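Local coordinates for tyrosine--tRNA ligase (Pyrococcus horikoshii, PDB 2CYC), which catalyses the ATP-dependent activation of L-tyrosine and its attachment to tRNA(Tyr), working as a homodimeric class I aminoacyl-tRNA synthetase, at residues D136-V141 against Y168-V173; R148-M153 against A164-P169; E199-L204 against L216-V221. All blocks are in the same frame, centred on the assembly; numbering follows the deposited sequence.

Interaction 1 (D136-V141 against Y168-V173). With TYR (tyrosine), chain C.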
loop_
_atom_site.group_PDB
_atom_site.type_symbol
_atom_site.label_atom_id
_atom_site.label_comp_id
_atom_site.label_asym_id
_atom_site.label_seq_id
_atom_site.Cartn_x
_atom_site.Cartn_y
_atom_site.Cartn_z
ATOM N N ASP A 136 1.125 -8.686 3.661
ATOM C CA ASP A 136 1.719 -10.014 3.533
ATOM C C ASP A 136 2.038 -10.335 2.075
ATOM O O ASP A 136 3.118 -10.835 1.749
ATOM C CB ASP A 136 0.760 -11.061 4.106
ATOM C CG ASP A 136 1.377 -12.446 4.170
ATOM O OD1 ASP A 136 2.607 -12.543 4.379
ATOM O OD2 ASP A 136 0.623 -13.433 4.031
ATOM N N ILE A 137 1.079 -10.054 1.202
ATOM C CA ILE A 137 1.251 -10.275 -0.220
ATOM C C ILE A 137 2.338 -9.335 -0.763
ATOM O O ILE A 137 3.224 -9.752 -1.514
ATOM C CB ILE A 137 -0.072 -9.998 -0.959
ATOM C CG1 ILE A 137 -1.074 -11.114 -0.656
ATOM C CG2 ILE A 137 0.178 -9.843 -2.459
ATOM C CD1 ILE A 137 -2.542 -10.711 -0.921
ATOM N N SER A 138 2.265 -8.067 -0.373
ATOM C CA SER A 138 3.219 -7.072 -0.849
ATOM C C SER A 138 4.665 -7.394 -0.508
ATOM O O SER A 138 5.582 -6.908 -1.170
ATOM C CB SER A 138 2.841 -5.696 -0.318
ATOM O OG SER A 138 1.611 -5.293 -0.886
ATOM N N LYS A 139 4.865 -8.204 0.527
ATOM C CA LYS A 139 6.208 -8.620 0.922
ATOM C C LYS A 139 6.774 -9.620 -0.089
ATOM O O LYS A 139 7.985 -9.818 -0.151
ATOM C CB LYS A 139 6.192 -9.309 2.286
ATOM C CG LYS A 139 6.157 -8.403 3.488
ATOM C CD LYS A 139 6.056 -9.252 4.747
ATOM C CE LYS A 139 7.031 -8.804 5.814
ATOM N NZ LYS A 139 8.447 -8.948 5.389
ATOM N N ASN A 140 5.901 -10.246 -0.880
ATOM C CA ASN A 140 6.342 -11.248 -1.855
ATOM C C ASN A 140 6.292 -10.791 -3.298
ATOM O O ASN A 140 6.384 -11.610 -4.206
ATOM C CB ASN A 140 5.502 -12.521 -1.725
ATOM C CG ASN A 140 5.632 -13.159 -0.360
ATOM O OD1 ASN A 140 4.829 -12.907 0.539
ATOM N ND2 ASN A 140 6.658 -13.977 -0.191
ATOM N N VAL A 141 6.134 -9.488 -3.504
ATOM C CA VAL A 141 6.056 -8.927 -4.841
ATOM C C VAL A 141 6.947 -7.688 -4.909
ATOM O O VAL A 141 6.918 -6.845 -4.014
ATOM C CB VAL A 141 4.603 -8.509 -5.185
ATOM C CG1 VAL A 141 4.527 -8.046 -6.634
ATOM C CG2 VAL A 141 3.646 -9.665 -4.935
ATOM N N TYR A 168 -3.476 -0.446 -5.593
ATOM C CA TYR A 168 -4.602 -1.115 -6.262
ATOM C C TYR A 168 -4.349 -2.582 -6.683
ATOM O O TYR A 168 -5.128 -3.478 -6.352
ATOM C CB TYR A 168 -5.015 -0.257 -7.479
ATOM C CG TYR A 168 -6.209 -0.726 -8.307
ATOM C CD1 TYR A 168 -7.248 0.152 -8.600
ATOM C CD2 TYR A 168 -6.254 -2.004 -8.872
ATOM C CE1 TYR A 168 -8.298 -0.214 -9.436
ATOM C CE2 TYR A 168 -7.304 -2.382 -9.715
ATOM C CZ TYR A 168 -8.322 -1.478 -9.990
ATOM O OH TYR A 168 -9.371 -1.831 -10.816
ATOM N N PRO A 169 -3.256 -2.856 -7.401
ATOM C CA PRO A 169 -3.049 -4.258 -7.795
ATOM C C PRO A 169 -2.863 -5.221 -6.614
ATOM O O PRO A 169 -3.259 -6.382 -6.679
ATOM C CB PRO A 169 -1.811 -4.188 -8.694
ATOM C CG PRO A 169 -1.850 -2.755 -9.228
ATOM C CD PRO A 169 -2.218 -1.990 -7.982
ATOM N N MET A 170 -2.243 -4.745 -5.542
ATOM C CA MET A 170 -2.037 -5.597 -4.385
ATOM C C MET A 170 -3.378 -5.830 -3.685
ATOM O O MET A 170 -3.598 -6.867 -3.057
ATOM C CB MET A 170 -1.003 -4.961 -3.443
ATOM C CG MET A 170 0.390 -4.871 -4.076
ATOM S SD MET A 170 1.105 -6.490 -4.510
ATOM C CE MET A 170 0.544 -6.701 -6.238
ATOM N N MET A 171 -4.281 -4.866 -3.808
ATOM C CA MET A 171 -5.608 -5.007 -3.221
ATOM C C MET A 171 -6.397 -6.054 -4.020
ATOM O O MET A 171 -7.154 -6.839 -3.446
ATOM C CB MET A 171 -6.355 -3.668 -3.256
ATOM C CG MET A 171 -5.872 -2.642 -2.242
ATOM S SD MET A 171 -6.548 -1.001 -2.608
ATOM C CE MET A 171 -8.333 -1.306 -2.369
ATOM N N GLN A 172 -6.214 -6.068 -5.341
ATOM C CA GLN A 172 -6.931 -7.025 -6.185
ATOM C C GLN A 172 -6.492 -8.439 -5.840
ATOM O O GLN A 172 -7.321 -9.353 -5.775
ATOM C CB GLN A 172 -6.693 -6.755 -7.684
ATOM C CG GLN A 172 -7.525 -7.677 -8.623
ATOM C CD GLN A 172 -7.768 -7.075 -10.005
ATOM O OE1 GLN A 172 -7.673 -5.863 -10.181
ATOM N NE2 GLN A 172 -8.112 -7.921 -10.987
ATOM N N VAL A 173 -5.196 -8.627 -5.614
ATOM C CA VAL A 173 -4.717 -9.956 -5.255
ATOM C C VAL A 173 -5.251 -10.351 -3.872
ATOM O O VAL A 173 -5.708 -11.481 -3.674
ATOM C CB VAL A 173 -3.177 -10.008 -5.278
ATOM C CG1 VAL A 173 -2.679 -11.331 -4.728
ATOM C CG2 VAL A 173 -2.692 -9.825 -6.713
HETATM N N TYR C . -9.289 -4.315 -12.017
HETATM C CA TYR C . -10.678 -4.703 -12.407
HETATM C C TYR C . -11.134 -3.901 -13.625
HETATM O O TYR C . -10.415 -2.954 -14.013
HETATM C CB TYR C . -11.642 -4.465 -11.234
HETATM C CG TYR C . -11.355 -5.338 -10.028
HETATM C CD1 TYR C . -11.417 -6.728 -10.116
HETATM C CD2 TYR C . -11.020 -4.772 -8.794
HETATM C CE1 TYR C . -11.147 -7.539 -8.999
HETATM C CE2 TYR C . -10.760 -5.566 -7.679
HETATM C CZ TYR C . -10.819 -6.946 -7.785
HETATM O OH TYR C . -10.545 -7.726 -6.675
HETATM O OXT TYR C . -12.205 -4.225 -14.173
#
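The amino N of the bound tyrosine is held by two side chains of 168-173. It donates to Tyr168 OH at 2.8 Å and to Gln172 OE1 at 2.9 Å. The donor lies in the plane of the Tyr168 ring, at its edge. Gln172 CG sits anti to the backbone N (chi1 -175°), and the extended chain lays its amide over one face of the substrate ring, Gln172 CD 3.6 Å from the ligand's CE1. Gln172 NE2 is tied to Gln190, and Tyr168 OH to Glu41.

Met170 and Val173 point instead toward 136-141, and there the contact is apolar. Met170 is bent at chi2 and chi3, and its SD lies 4.0 Å from Ile137 CG2 and 4.1 Å from Val141 CG2, with Val141 and Met170 meeting tip to tip. Ser138 OG rests 3.4 Å from Met170 CG while it bonds to Val134 O. Ile137 CD1 packs on Val173 CG1 at 3.9 Å. Phe163 of the second subunit packs on both Ser138 and Met170, so the cluster reaches the dimer interface. Helix 164-178 thus turns Tyr168 and Gln172 to the substrate, and these two form part of the tyrosine pocket of the class I Rossmann-type catalytic domain.

Interaction 2 (R148-M153 against A164-P169). With TYR (tyrosine), chain C.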
loop_
_atom_site.group_PDB
_atom_site.type_symbol
_atom_site.label_atom_id
_atom_site.label_comp_id
_atom_site.label_asym_id
_atom_site.label_seq_id
_atom_site.Cartn_x
_atom_site.Cartn_y
_atom_site.Cartn_z
ATOM N N ARG A 148 4.528 -3.067 -13.310
ATOM C CA ARG A 148 4.186 -3.741 -14.559
ATOM C C ARG A 148 2.747 -4.234 -14.605
ATOM O O ARG A 148 2.224 -4.510 -15.679
ATOM C CB ARG A 148 5.114 -4.942 -14.800
ATOM C CG ARG A 148 6.527 -4.584 -15.264
ATOM C CD ARG A 148 7.278 -5.820 -15.777
ATOM N NE ARG A 148 7.716 -6.718 -14.708
ATOM C CZ ARG A 148 8.740 -6.470 -13.893
ATOM N NH1 ARG A 148 9.440 -5.349 -14.027
ATOM N NH2 ARG A 148 9.067 -7.337 -12.940
ATOM N N SER A 149 2.102 -4.341 -13.447
ATOM C CA SER A 149 0.732 -4.855 -13.396
ATOM C C SER A 149 -0.318 -3.747 -13.421
ATOM O O SER A 149 -1.518 -4.005 -13.347
ATOM C CB SER A 149 0.556 -5.702 -12.135
ATOM O OG SER A 149 0.410 -4.871 -10.992
ATOM N N ILE A 150 0.159 -2.515 -13.543
ATOM C CA ILE A 150 -0.676 -1.322 -13.562
ATOM C C ILE A 150 -1.688 -1.287 -14.723
ATOM O O ILE A 150 -2.710 -0.595 -14.661
ATOM C CB ILE A 150 0.244 -0.068 -13.593
ATOM C CG1 ILE A 150 -0.270 0.961 -12.599
ATOM C CG2 ILE A 150 0.347 0.500 -14.997
ATOM C CD1 ILE A 150 -0.180 0.483 -11.161
ATOM N N THR A 151 -1.405 -2.042 -15.776
ATOM C CA THR A 151 -2.292 -2.090 -16.931
ATOM C C THR A 151 -3.668 -2.697 -16.611
ATOM O O THR A 151 -4.633 -2.445 -17.335
ATOM C CB THR A 151 -1.644 -2.891 -18.102
ATOM O OG1 THR A 151 -1.405 -4.243 -17.690
ATOM C CG2 THR A 151 -0.313 -2.251 -18.518
ATOM N N ILE A 152 -3.769 -3.485 -15.536
ATOM C CA ILE A 152 -5.054 -4.088 -15.198
ATOM C C ILE A 152 -6.098 -3.021 -14.879
ATOM O O ILE A 152 -7.303 -3.298 -14.910
ATOM C CB ILE A 152 -4.969 -5.097 -13.998
ATOM C CG1 ILE A 152 -4.585 -4.373 -12.705
ATOM C CG2 ILE A 152 -3.976 -6.216 -14.320
ATOM C CD1 ILE A 152 -4.495 -5.305 -11.486
ATOM N N MET A 153 -5.653 -1.803 -14.574
ATOM C CA MET A 153 -6.611 -0.747 -14.274
ATOM C C MET A 153 -6.734 0.237 -15.424
ATOM O O MET A 153 -7.241 1.352 -15.263
ATOM C CB MET A 153 -6.268 -0.039 -12.955
ATOM C CG MET A 153 -5.072 0.877 -12.943
ATOM S SD MET A 153 -4.678 1.316 -11.195
ATOM C CE MET A 153 -3.568 0.121 -10.890
ATOM N N ALA A 164 -1.290 5.675 -4.519
ATOM C CA ALA A 164 -2.470 4.846 -4.285
ATOM C C ALA A 164 -2.746 3.887 -5.435
ATOM O O ALA A 164 -3.206 2.769 -5.205
ATOM C CB ALA A 164 -3.710 5.723 -4.028
ATOM N N LYS A 165 -2.466 4.321 -6.666
ATOM C CA LYS A 165 -2.706 3.479 -7.837
ATOM C C LYS A 165 -1.833 2.241 -7.863
ATOM O O LYS A 165 -2.214 1.225 -8.448
ATOM C CB LYS A 165 -2.530 4.280 -9.131
ATOM C CG LYS A 165 -3.666 5.278 -9.353
ATOM C CD LYS A 165 -3.537 6.032 -10.676
ATOM C CE LYS A 165 -4.805 6.820 -10.968
ATOM N NZ LYS A 165 -5.174 7.711 -9.835
ATOM N N LEU A 166 -0.666 2.325 -7.227
ATOM C CA LEU A 166 0.247 1.182 -7.143
ATOM C C LEU A 166 -0.267 0.205 -6.077
ATOM O O LEU A 166 0.039 -0.984 -6.112
ATOM C CB LEU A 166 1.664 1.644 -6.778
ATOM C CG LEU A 166 2.574 2.132 -7.916
ATOM C CD1 LEU A 166 2.867 0.969 -8.841
ATOM C CD2 LEU A 166 1.917 3.265 -8.686
ATOM N N ILE A 167 -1.041 0.707 -5.120
ATOM C CA ILE A 167 -1.584 -0.175 -4.087
ATOM C C ILE A 167 -2.712 -1.037 -4.680
ATOM O O ILE A 167 -2.875 -2.208 -4.331
ATOM C CB ILE A 167 -2.123 0.650 -2.892
ATOM C CG1 ILE A 167 -0.972 1.445 -2.259
ATOM C CG2 ILE A 167 -2.786 -0.279 -1.858
ATOM C CD1 ILE A 167 -1.419 2.407 -1.176
ATOM N N TYR A 168 -3.476 -0.446 -5.593
ATOM C CA TYR A 168 -4.602 -1.115 -6.262
ATOM C C TYR A 168 -4.349 -2.582 -6.683
ATOM O O TYR A 168 -5.128 -3.478 -6.352
ATOM C CB TYR A 168 -5.015 -0.257 -7.479
ATOM C CG TYR A 168 -6.209 -0.726 -8.307
ATOM C CD1 TYR A 168 -7.248 0.152 -8.600
ATOM C CD2 TYR A 168 -6.254 -2.004 -8.872
ATOM C CE1 TYR A 168 -8.298 -0.214 -9.436
ATOM C CE2 TYR A 168 -7.304 -2.382 -9.715
ATOM C CZ TYR A 168 -8.322 -1.478 -9.990
ATOM O OH TYR A 168 -9.371 -1.831 -10.816
ATOM N N PRO A 169 -3.256 -2.856 -7.401
ATOM C CA PRO A 169 -3.049 -4.258 -7.795
ATOM C C PRO A 169 -2.863 -5.221 -6.614
ATOM O O PRO A 169 -3.259 -6.382 -6.679
ATOM C CB PRO A 169 -1.811 -4.188 -8.694
ATOM C CG PRO A 169 -1.850 -2.755 -9.228
ATOM C CD PRO A 169 -2.218 -1.990 -7.982
HETATM N N TYR C . -9.289 -4.315 -12.017
HETATM C CA TYR C . -10.678 -4.703 -12.407
HETATM C C TYR C . -11.134 -3.901 -13.625
HETATM O O TYR C . -10.415 -2.954 -14.013
HETATM C CB TYR C . -11.642 -4.465 -11.234
HETATM C CG TYR C . -11.355 -5.338 -10.028
HETATM C CD1 TYR C . -11.417 -6.728 -10.116
HETATM C CD2 TYR C . -11.020 -4.772 -8.794
HETATM C CE1 TYR C . -11.147 -7.539 -8.999
HETATM C CE2 TYR C . -10.760 -5.566 -7.679
HETATM C CZ TYR C . -10.819 -6.946 -7.785
HETATM O OH TYR C . -10.545 -7.726 -6.675
HETATM O OXT TYR C . -12.205 -4.225 -14.173
#
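Met153 places CG between its backbone N and carbonyl carbon (chi1 72°), then bends at chi3 (93°) to bring CE over the start of the Tyr168 side chain. Ile152 has its CG1 in the same position (chi1 65°), and an extended chi2 carries CD1 to Pro169.

The Met153 side chain lies over one face of the Tyr168 ring. The two run antiparallel, the methionine end over the tyrosine root. CB makes a CH-pi contact, 4.1 Å from the ring centroid and offset toward the rim. SD adds a Met-aromatic contact over the same face. The methyl CE sits at the root of the ring, 3.7 Å from Tyr168 CB, and also touches Pro169 CG. His76 meets the Tyr168 ring edge-to-face.

This loop and helix wall off part of the tyrosine pocket of the class I catalytic domain. Met153 packs behind Tyr168, a first-shell substrate ligand, and so acts as second shell to the bound amino group. Ile152 belongs to the pocket itself, and its O accepts from Gln190 NE2.

Pro169 is wedged among four loop side chains, Met153 being one. Its ring leaves N without a hydrogen to give to the preceding turn, and the helix is kinked there. Ser149 OG lies 3.3 Å from Pro169 CB, while its own bond goes to Val146 O. Ile152 CD1 comes to 4.0 Å from the same CB. Ile150 CD1 touches Pro169 CG, lies 3.9 Å from Leu166 CD1, and comes to 3.5 Å from Lys165 O. Lys165 leaves the helix on the loop side, and its NZ forms salt bridges with Asp81 and Asp162.

Interaction 3 (E199-L204 against L216-V221)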
loop_
_atom_site.group_PDB
_atom_site.type_symbol
_atom_site.label_atom_id
_atom_site.label_comp_id
_atom_site.label_asym_id
_atom_site.label_seq_id
_atom_site.Cartn_x
_atom_site.Cartn_y
_atom_site.Cartn_z
ATOM N N GLU A 199 1.399 -17.110 -8.066
ATOM C CA GLU A 199 2.791 -17.132 -7.592
ATOM C C GLU A 199 2.942 -17.013 -6.062
ATOM O O GLU A 199 3.782 -17.687 -5.465
ATOM C CB GLU A 199 3.592 -15.992 -8.233
ATOM C CG GLU A 199 4.225 -16.317 -9.579
ATOM C CD GLU A 199 4.804 -15.083 -10.261
ATOM O OE1 GLU A 199 5.348 -14.205 -9.553
ATOM O OE2 GLU A 199 4.726 -14.999 -11.508
ATOM N N VAL A 200 2.139 -16.161 -5.425
ATOM C CA VAL A 200 2.256 -15.975 -3.978
ATOM C C VAL A 200 1.330 -16.833 -3.117
ATOM O O VAL A 200 1.469 -16.847 -1.892
ATOM C CB VAL A 200 1.998 -14.493 -3.581
ATOM C CG1 VAL A 200 2.906 -13.554 -4.400
ATOM C CG2 VAL A 200 0.509 -14.145 -3.791
ATOM N N ALA A 201 0.393 -17.542 -3.746
ATOM C CA ALA A 201 -0.590 -18.340 -2.998
ATOM C C ALA A 201 -0.068 -19.170 -1.830
ATOM O O ALA A 201 -0.603 -19.105 -0.721
ATOM C CB ALA A 201 -1.361 -19.254 -3.954
ATOM N N GLN A 202 0.963 -19.963 -2.085
ATOM C CA GLN A 202 1.498 -20.832 -1.059
ATOM C C GLN A 202 2.466 -20.177 -0.089
ATOM O O GLN A 202 2.940 -20.819 0.844
ATOM C CB GLN A 202 2.124 -22.054 -1.725
ATOM C CG GLN A 202 1.086 -22.859 -2.508
ATOM C CD GLN A 202 1.650 -24.117 -3.143
ATOM O OE1 GLN A 202 1.001 -25.159 -3.145
ATOM N NE2 GLN A 202 2.848 -24.023 -3.693
ATOM N N LYS A 203 2.739 -18.892 -0.293
ATOM C CA LYS A 203 3.640 -18.162 0.594
ATOM C C LYS A 203 2.875 -17.329 1.621
ATOM O O LYS A 203 3.473 -16.799 2.558
ATOM C CB LYS A 203 4.531 -17.224 -0.212
ATOM C CG LYS A 203 5.269 -17.899 -1.349
ATOM C CD LYS A 203 6.147 -16.898 -2.080
ATOM C CE LYS A 203 6.812 -17.530 -3.290
ATOM N NZ LYS A 203 7.730 -16.567 -3.948
ATOM N N LEU A 204 1.562 -17.205 1.433
ATOM C CA LEU A 204 0.711 -16.406 2.325
ATOM C C LEU A 204 0.568 -16.960 3.737
ATOM O O LEU A 204 0.375 -18.163 3.937
ATOM C CB LEU A 204 -0.671 -16.237 1.695
ATOM C CG LEU A 204 -0.857 -14.956 0.885
ATOM C CD1 LEU A 204 0.365 -14.647 0.040
ATOM C CD2 LEU A 204 -2.091 -15.088 0.044
ATOM N N LEU A 216 -3.518 -24.147 -1.342
ATOM C CA LEU A 216 -3.904 -24.224 -2.737
ATOM C C LEU A 216 -3.613 -22.960 -3.524
ATOM O O LEU A 216 -3.410 -21.890 -2.961
ATOM C CB LEU A 216 -5.400 -24.512 -2.850
ATOM C CG LEU A 216 -5.980 -25.716 -2.115
ATOM C CD1 LEU A 216 -7.490 -25.746 -2.360
ATOM C CD2 LEU A 216 -5.310 -27.008 -2.598
ATOM N N LYS A 217 -3.599 -23.114 -4.843
ATOM C CA LYS A 217 -3.403 -22.007 -5.758
ATOM C C LYS A 217 -4.763 -21.810 -6.413
ATOM O O LYS A 217 -5.390 -22.770 -6.856
ATOM C CB LYS A 217 -2.369 -22.352 -6.833
ATOM C CG LYS A 217 -0.951 -22.461 -6.296
ATOM C CD LYS A 217 0.049 -22.804 -7.384
ATOM C CE LYS A 217 1.446 -22.964 -6.784
ATOM N NZ LYS A 217 2.504 -23.231 -7.800
ATOM N N PRO A 218 -5.253 -20.572 -6.456
ATOM C CA PRO A 218 -6.556 -20.401 -7.096
ATOM C C PRO A 218 -6.408 -20.636 -8.594
ATOM O O PRO A 218 -5.316 -20.491 -9.147
ATOM C CB PRO A 218 -6.905 -18.947 -6.786
ATOM C CG PRO A 218 -5.540 -18.285 -6.746
ATOM C CD PRO A 218 -4.734 -19.291 -5.949
ATOM N N VAL A 219 -7.510 -21.006 -9.233
ATOM C CA VAL A 219 -7.556 -21.227 -10.668
ATOM C C VAL A 219 -8.034 -19.914 -11.294
ATOM O O VAL A 219 -9.032 -19.342 -10.855
ATOM C CB VAL A 219 -8.568 -22.345 -11.023
ATOM C CG1 VAL A 219 -8.786 -22.401 -12.524
ATOM C CG2 VAL A 219 -8.057 -23.689 -10.515
ATOM N N ALA A 220 -7.318 -19.438 -12.304
ATOM C CA ALA A 220 -7.691 -18.206 -12.993
ATOM C C ALA A 220 -8.457 -18.565 -14.263
ATOM O O ALA A 220 -8.019 -19.422 -15.034
ATOM C CB ALA A 220 -6.437 -17.401 -13.351
ATOM N N VAL A 221 -9.609 -17.931 -14.473
ATOM C CA VAL A 221 -10.411 -18.189 -15.670
ATOM C C VAL A 221 -10.684 -16.838 -16.313
ATOM O O VAL A 221 -11.350 -15.974 -15.729
ATOM C CB VAL A 221 -11.749 -18.929 -15.328
ATOM C CG1 VAL A 221 -12.497 -19.307 -16.620
ATOM C CG2 VAL A 221 -11.439 -20.208 -14.536
HETATM O O HOH W 1 -2.947 -20.372 -0.669
#
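Ala201 sets its CB against the backbone of 216-218, where a beta-alpha-beta crossover returns to the central sheet. The parallel strands 183-187 and 214-223, with helix 191-200 between them, make up this unit, which is characteristic of the Rossmann-type domain of class I synthetases. The methyl lies 3.5 Å from Leu216 O. It is also 3.9 Å from Pro218 CD and 4.0 Å from Lys217 CG, so three successive residues surround it on the strand side.

At the surface, Gln202 and Lys217 pass each other with extended chains. Gln202 CD comes to 3.8 Å from Lys217 CE, a contact of the aliphatic part of the lysine.

Further out, Phe177 of helix 164-178 touches Ala201, Leu204 and Pro218 and so backs both segments. Leu216 points away from 199-204 at its CB, and its side chain touches Leu27 of helix 21-30. Beyond Pro218 the strand is fixed by backbone bonds, Val219 to Thr182 and Ala184, and Ala220 to Leu19.

The direct contact is all packing, and the polar link is made by one water. It donates both its hydrogens, to Ala201 O at 2.7 Å and to Leu216 O at 2.8 Å.

Overall arrangement
From the N terminus, the chain leaves helix 128-138 through 136-141 and runs by helix 143-148 into the loop 148-153. Interaction 2 then closes a short loop on the start of helix 164-178. Interaction 1 closes a wider one slightly further along the same helix. The loop of interaction 2 lies within that of interaction 1, and the two share Tyr168 and Pro169. Both touch the bound tyrosine and the second subunit. Interaction 3 follows in series and closes the short connection between the end of helix 191-200 and strand 214-223, which holds strand 209-211. It touches interaction 1, where Ile137 packs on Leu204, but stays about 9 Å from interaction 2 between nearest atoms.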